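Local coordinates for 3-phytase (Klebsiella pneumoniae, PDB 2WNH), which probably removes phosphate from phytate (inositol hexakisphosphate) by hydrolysing its phosphomonoester bonds, with preference for the 3-position, at residues 101-104 and 105-108; 230-234 and 235-239. The protein carries 3 engineered substitutions. All coordinates share one frame; numbering follows the deposited sequence.

Interaction 1: residues 101-104 and 105-108; sequences TRAT and AQAL
Thr101 through Leu108 make two turns of the helix 99-112, and each carbonyl of 101-104 receives the amide four residues on. The four bonds, Ala105 N to Thr101 O, Gln106 N to Arg102 O, Ala107 N to Ala103 O and Leu108 N to Thr104 O, run from 2.9 to 3.0 Å. The N-H...O angle is 170° at Gln106 and 150° at Leu108, so the last bond is the more bent.

Side chains add van der Waals contact around these carbonyls. Gln106 has CG on the far side from its carbonyl carbon (chi1 -67°), which lays CG 3.4 Å from Arg102 O. The extended chain then carries NE2 back to 3.6 Å from Ala103 CA, while OE1 takes a hydrogen bond with Thr50 OG1 of the second subunit. Leu108 CG packs over Thr104 O at 3.6 Å.

Thr104 OG1, turned back beside its own backbone N, holds both Arg100 O inside the helix and Gly26 N outside it. Thr104 also touches His25 and Thr101 touches His290, so the helix packs against the Arg-His-Gly signature loop, which in relatives carries the nucleophilic histidine, and against the His-Asp pair. The backbone bonds thus satisfy the carbonyls within the helix, leaving the ends of Gln106 and Thr104 to tie it to the second subunit and to the signature loop.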
ATOM      1  N   THR B 101      -2.050  -5.281  30.384  1.00 14.01           N
ATOM      2  CA  THR B 101      -3.283  -5.694  29.711  1.00 14.94           C
ATOM      3  C   THR B 101      -3.849  -4.568  28.837  1.00 13.92           C
ATOM      4  O   THR B 101      -4.311  -4.839  27.738  1.00 13.84           O
ATOM      5  CB  THR B 101      -4.334  -6.193  30.738  1.00 14.60           C
ATOM      6  OG1 THR B 101      -4.298  -5.325  31.881  1.00 15.91           O
ATOM      7  CG2 THR B 101      -3.995  -7.573  31.197  1.00 15.59           C
ATOM      8  N   ARG B 102      -3.815  -3.316  29.298  1.00 13.24           N
ATOM      9  CA  ARG B 102      -4.201  -2.190  28.430  1.00 13.13           C
ATOM     10  C   ARG B 102      -3.325  -2.162  27.164  1.00 13.69           C
ATOM     11  O   ARG B 102      -3.837  -2.039  26.038  1.00 14.22           O
ATOM     12  CB  ARG B 102      -4.131  -0.858  29.183  1.00 15.22           C
ATOM     13  CG  ARG B 102      -5.248  -0.730  30.232  1.00 15.63           C
ATOM     14  CD  ARG B 102      -5.182   0.639  30.907  1.00 22.33           C
ATOM     15  NE  ARG B 102      -4.015   0.804  31.761  1.00 26.66           N
ATOM     16  CZ  ARG B 102      -3.103   1.773  31.638  1.00 31.30           C
ATOM     17  NH1 ARG B 102      -3.208   2.691  30.679  1.00 31.76           N
ATOM     18  NH2 ARG B 102      -2.077   1.820  32.486  1.00 33.70           N
ATOM     19  N   ALA B 103      -2.010  -2.306  27.336  1.00 13.92           N
ATOM     20  CA  ALA B 103      -1.119  -2.170  26.180  1.00 14.82           C
ATOM     21  C   ALA B 103      -1.308  -3.365  25.225  1.00 14.71           C
ATOM     22  O   ALA B 103      -1.245  -3.202  24.006  1.00 15.21           O
ATOM     23  CB  ALA B 103       0.327  -2.052  26.630  1.00 14.20           C
ATOM     24  N   THR B 104      -1.559  -4.547  25.769  1.00 14.81           N
ATOM     25  CA  THR B 104      -1.828  -5.731  24.947  1.00 13.34           C
ATOM     26  C   THR B 104      -3.116  -5.553  24.115  1.00 13.83           C
ATOM     27  O   THR B 104      -3.162  -5.868  22.899  1.00 12.39           O
ATOM     28  CB  THR B 104      -1.942  -7.000  25.821  1.00 14.53           C
ATOM     29  OG1 THR B 104      -0.662  -7.265  26.408  1.00 14.71           O
ATOM     30  CG2 THR B 104      -2.385  -8.199  24.991  1.00 14.43           C
ATOM     31  N   ALA B 105      -4.150  -5.032  24.766  1.00 13.61           N
ATOM     32  CA  ALA B 105      -5.404  -4.721  24.073  1.00 12.98           C
ATOM     33  C   ALA B 105      -5.157  -3.718  22.935  1.00 13.28           C
ATOM     34  O   ALA B 105      -5.676  -3.905  21.839  1.00 12.67           O
ATOM     35  CB  ALA B 105      -6.421  -4.183  25.063  1.00 11.80           C
ATOM     36  N   GLN B 106      -4.404  -2.650  23.204  1.00 14.02           N
ATOM     37  CA  GLN B 106      -4.010  -1.716  22.133  1.00 13.76           C
ATOM     38  C   GLN B 106      -3.281  -2.427  20.987  1.00 14.56           C
ATOM     39  O   GLN B 106      -3.619  -2.214  19.815  1.00 13.19           O
ATOM     40  CB  GLN B 106      -3.141  -0.582  22.696  1.00 14.85           C
ATOM     41  CG  GLN B 106      -3.907   0.352  23.651  1.00 15.27           C
ATOM     42  CD  GLN B 106      -3.001   1.405  24.222  1.00 20.23           C
ATOM     43  OE1 GLN B 106      -3.388   2.583  24.380  1.00 23.09           O
ATOM     44  NE2 GLN B 106      -1.788   1.008  24.519  1.00 15.64           N
ATOM     45  N   ALA B 107      -2.319  -3.291  21.321  1.00 13.75           N
ATOM     46  CA  ALA B 107      -1.562  -4.038  20.300  1.00 13.80           C
ATOM     47  C   ALA B 107      -2.456  -4.887  19.410  1.00 13.21           C
ATOM     48  O   ALA B 107      -2.237  -4.941  18.188  1.00 13.52           O
ATOM     49  CB  ALA B 107      -0.456  -4.893  20.946  1.00 13.67           C
ATOM     50  N   LEU B 108      -3.467  -5.544  19.989  1.00 13.44           N
ATOM     51  CA  LEU B 108      -4.325  -6.413  19.188  1.00 12.58           C
ATOM     52  C   LEU B 108      -5.107  -5.630  18.152  1.00 12.96           C
ATOM     53  O   LEU B 108      -5.166  -6.073  17.005  1.00 14.23           O
ATOM     54  CB  LEU B 108      -5.332  -7.175  20.065  1.00 13.51           C
ATOM     55  CG  LEU B 108      -4.680  -8.358  20.794  1.00 13.61           C
ATOM     56  CD1 LEU B 108      -5.566  -8.937  21.922  1.00 13.91           C
ATOM     57  CD2 LEU B 108      -4.324  -9.501  19.819  1.00 14.45           C
TER

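Interaction 2: residues 230-234 and 235-239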
ATOM      1  N   GLY B 230      23.497 -18.072  30.250  1.00 28.33           N
ATOM      2  CA  GLY B 230      24.026 -18.896  29.169  1.00 27.77           C
ATOM      3  C   GLY B 230      23.725 -20.382  29.235  1.00 27.46           C
ATOM      4  O   GLY B 230      24.115 -21.114  28.352  1.00 27.15           O
ATOM      5  N   LYS B 231      22.984 -20.827  30.245  1.00 27.45           N
ATOM      6  CA  LYS B 231      22.749 -22.259  30.439  1.00 27.67           C
ATOM      7  C   LYS B 231      21.628 -22.844  29.561  1.00 27.54           C
ATOM      8  O   LYS B 231      21.524 -24.073  29.402  1.00 27.63           O
ATOM      9  CB  LYS B 231      22.488 -22.567  31.925  1.00 28.13           C
ATOM     10  CG  LYS B 231      23.581 -22.117  32.909  1.00 31.26           C
ATOM     11  CD  LYS B 231      24.859 -22.904  32.731  1.00 33.59           C
ATOM     12  CE  LYS B 231      25.777 -22.763  33.949  1.00 38.89           C
ATOM     13  NZ  LYS B 231      27.148 -23.287  33.640  1.00 41.32           N
ATOM     14  N   ILE B 232      20.769 -21.973  29.025  1.00 26.10           N
ATOM     15  CA  ILE B 232      19.668 -22.410  28.159  1.00 24.62           C
ATOM     16  C   ILE B 232      19.852 -21.824  26.769  1.00 24.17           C
ATOM     17  O   ILE B 232      19.913 -20.608  26.608  1.00 23.95           O
ATOM     18  CB  ILE B 232      18.270 -22.034  28.724  1.00 24.90           C
ATOM     19  CG1 ILE B 232      17.999 -22.824  30.024  1.00 22.93           C
ATOM     20  CG2 ILE B 232      17.175 -22.305  27.669  1.00 22.98           C
ATOM     21  CD1 ILE B 232      16.734 -22.435  30.769  1.00 28.53           C
ATOM     22  N   ALA B 233      19.931 -22.697  25.778  1.00 23.96           N
ATOM     23  CA  ALA B 233      20.244 -22.267  24.421  1.00 24.96           C
ATOM     24  C   ALA B 233      19.268 -22.747  23.344  1.00 25.61           C
ATOM     25  O   ALA B 233      19.366 -22.335  22.189  1.00 24.87           O
ATOM     26  CB  ALA B 233      21.656 -22.680  24.078  1.00 26.02           C
ATOM     27  N   GLN B 234      18.348 -23.638  23.697  1.00 25.41           N
ATOM     28  CA  GLN B 234      17.320 -24.074  22.757  1.00 26.24           C
ATOM     29  C   GLN B 234      15.942 -24.158  23.400  1.00 24.33           C
ATOM     30  O   GLN B 234      15.833 -24.288  24.618  1.00 23.44           O
ATOM     31  CB  GLN B 234      17.684 -25.405  22.095  1.00 28.36           C
ATOM     32  CG  GLN B 234      18.218 -26.463  23.040  1.00 33.65           C
ATOM     33  CD  GLN B 234      18.717 -27.702  22.303  1.00 41.66           C
ATOM     34  OE1 GLN B 234      19.898 -28.051  22.381  1.00 46.13           O
ATOM     35  NE2 GLN B 234      17.818 -28.372  21.581  1.00 44.07           N
ATOM     36  N   ALA B 235      14.907 -24.077  22.562  1.00 23.49           N
ATOM     37  CA  ALA B 235      13.512 -24.060  23.017  1.00 22.27           C
ATOM     38  C   ALA B 235      13.143 -25.313  23.814  1.00 23.18           C
ATOM     39  O   ALA B 235      12.367 -25.245  24.767  1.00 22.42           O
ATOM     40  CB  ALA B 235      12.547 -23.876  21.827  1.00 23.60           C
ATOM     41  N   SER B 236      13.706 -26.450  23.423  1.00 23.02           N
ATOM     42  CA  SER B 236      13.415 -27.730  24.086  1.00 23.13           C
ATOM     43  C   SER B 236      13.756 -27.676  25.572  1.00 22.49           C
ATOM     44  O   SER B 236      13.124 -28.345  26.386  1.00 23.45           O
ATOM     45  CB  SER B 236      14.188 -28.857  23.407  1.00 23.52           C
ATOM     46  OG  SER B 236      15.582 -28.670  23.573  1.00 26.25           O
ATOM     47  N   GLN B 237      14.758 -26.880  25.931  1.00 21.64           N
ATOM     48  CA  GLN B 237      15.150 -26.739  27.328  1.00 22.29           C
ATOM     49  C   GLN B 237      14.128 -25.960  28.145  1.00 22.17           C
ATOM     50  O   GLN B 237      14.004 -26.182  29.346  1.00 21.40           O
ATOM     51  CB  GLN B 237      16.497 -26.053  27.444  1.00 22.47           C
ATOM     52  CG  GLN B 237      17.659 -26.913  27.006  1.00 25.28           C
ATOM     53  CD  GLN B 237      18.938 -26.126  27.006  1.00 24.75           C
ATOM     54  OE1 GLN B 237      19.161 -25.293  26.133  1.00 25.77           O
ATOM     55  NE2 GLN B 237      19.788 -26.370  28.001  1.00 30.87           N
ATOM     56  N   ILE B 238      13.419 -25.025  27.508  1.00 20.97           N
ATOM     57  CA  ILE B 238      12.298 -24.354  28.181  1.00 20.15           C
ATOM     58  C   ILE B 238      11.153 -25.345  28.345  1.00 20.06           C
ATOM     59  O   ILE B 238      10.590 -25.474  29.440  1.00 19.62           O
ATOM     60  CB  ILE B 238      11.831 -23.086  27.403  1.00 20.02           C
ATOM     61  CG1 ILE B 238      12.951 -22.043  27.376  1.00 19.80           C
ATOM     62  CG2 ILE B 238      10.542 -22.484  28.007  1.00 21.16           C
ATOM     63  CD1 ILE B 238      13.282 -21.441  28.725  1.00 20.33           C
ATOM     64  N   THR B 239      10.815 -26.040  27.263  1.00 20.87           N
ATOM     65  CA  THR B 239       9.755 -27.064  27.271  1.00 20.86           C
ATOM     66  C   THR B 239       9.929 -28.073  28.409  1.00 21.77           C
ATOM     67  O   THR B 239       8.955 -28.421  29.102  1.00 21.85           O
ATOM     68  CB  THR B 239       9.708 -27.802  25.919  1.00 21.60           C
ATOM     69  OG1 THR B 239       9.427 -26.855  24.886  1.00 19.34           O
ATOM     70  CG2 THR B 239       8.645 -28.894  25.921  1.00 21.64           C
TER
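Gln237 leans back from helix 235-239 over the chain that leads into it, and its amide bonds to three successive peptide units of 230-234. With CG opposite its carbonyl carbon (chi1 -72°) and the chain extended beyond, OE1 lands between two amides: Ala233 N at 2.7 Å and Gln234 N at 3.1 Å. The Gln234 donor lies in the plane of the OE1 carbonyl, whereas that of Ala233 is tilted 28° from it. NE2 gives a longer, bent bond (3.2 Å) on a lone pair of Lys231 O, though that oxygen lies out of the plane of the Gln237 amide. Three bonds therefore fix the rotation of the amide.

Gln234 crosses Gln237 at about a right angle, the two amide planes 82° apart, and its CG comes 3.4 Å from OE1. On the apolar side, Ile232 and Gln237 run past each other in opposite directions, Ile232 CG2 touching Gln237 CB at 3.8 Å. Ile232 also crosses Ile238, whose CD1 meets both Ile232 CG2 and CD1, on the side facing Leu214 and Trp218 of helix 204-219.

Gln237 N in turn bonds Gln234 O, from above that carbonyl's plane. A side chain reaching back to a backbone N-H three residues earlier, as Gln237 does to Gln234, is a familiar feature of helix N-termini.

Interaction 1 comes first along the chain and closes before interaction 2 opens; their centres lie 28 Å apart, with nearest atoms about 19 Å from each other and no touch. Residues 101-108 belong to helix 99-112, which covers strands 91-95 and 284-289 of the main mixed sheet in the α/β part, about 14 Å from the centre of the chain, and touches a second subunit. Residues 230-239 lie about 22 Å from that centre, in the mainly helical part, where a loop enters the short helix 235-239 beside helices 204-219 and 345-349. This division is consistent with the two-domain histidine acid phosphatase fold, in which the active site lies between the two parts.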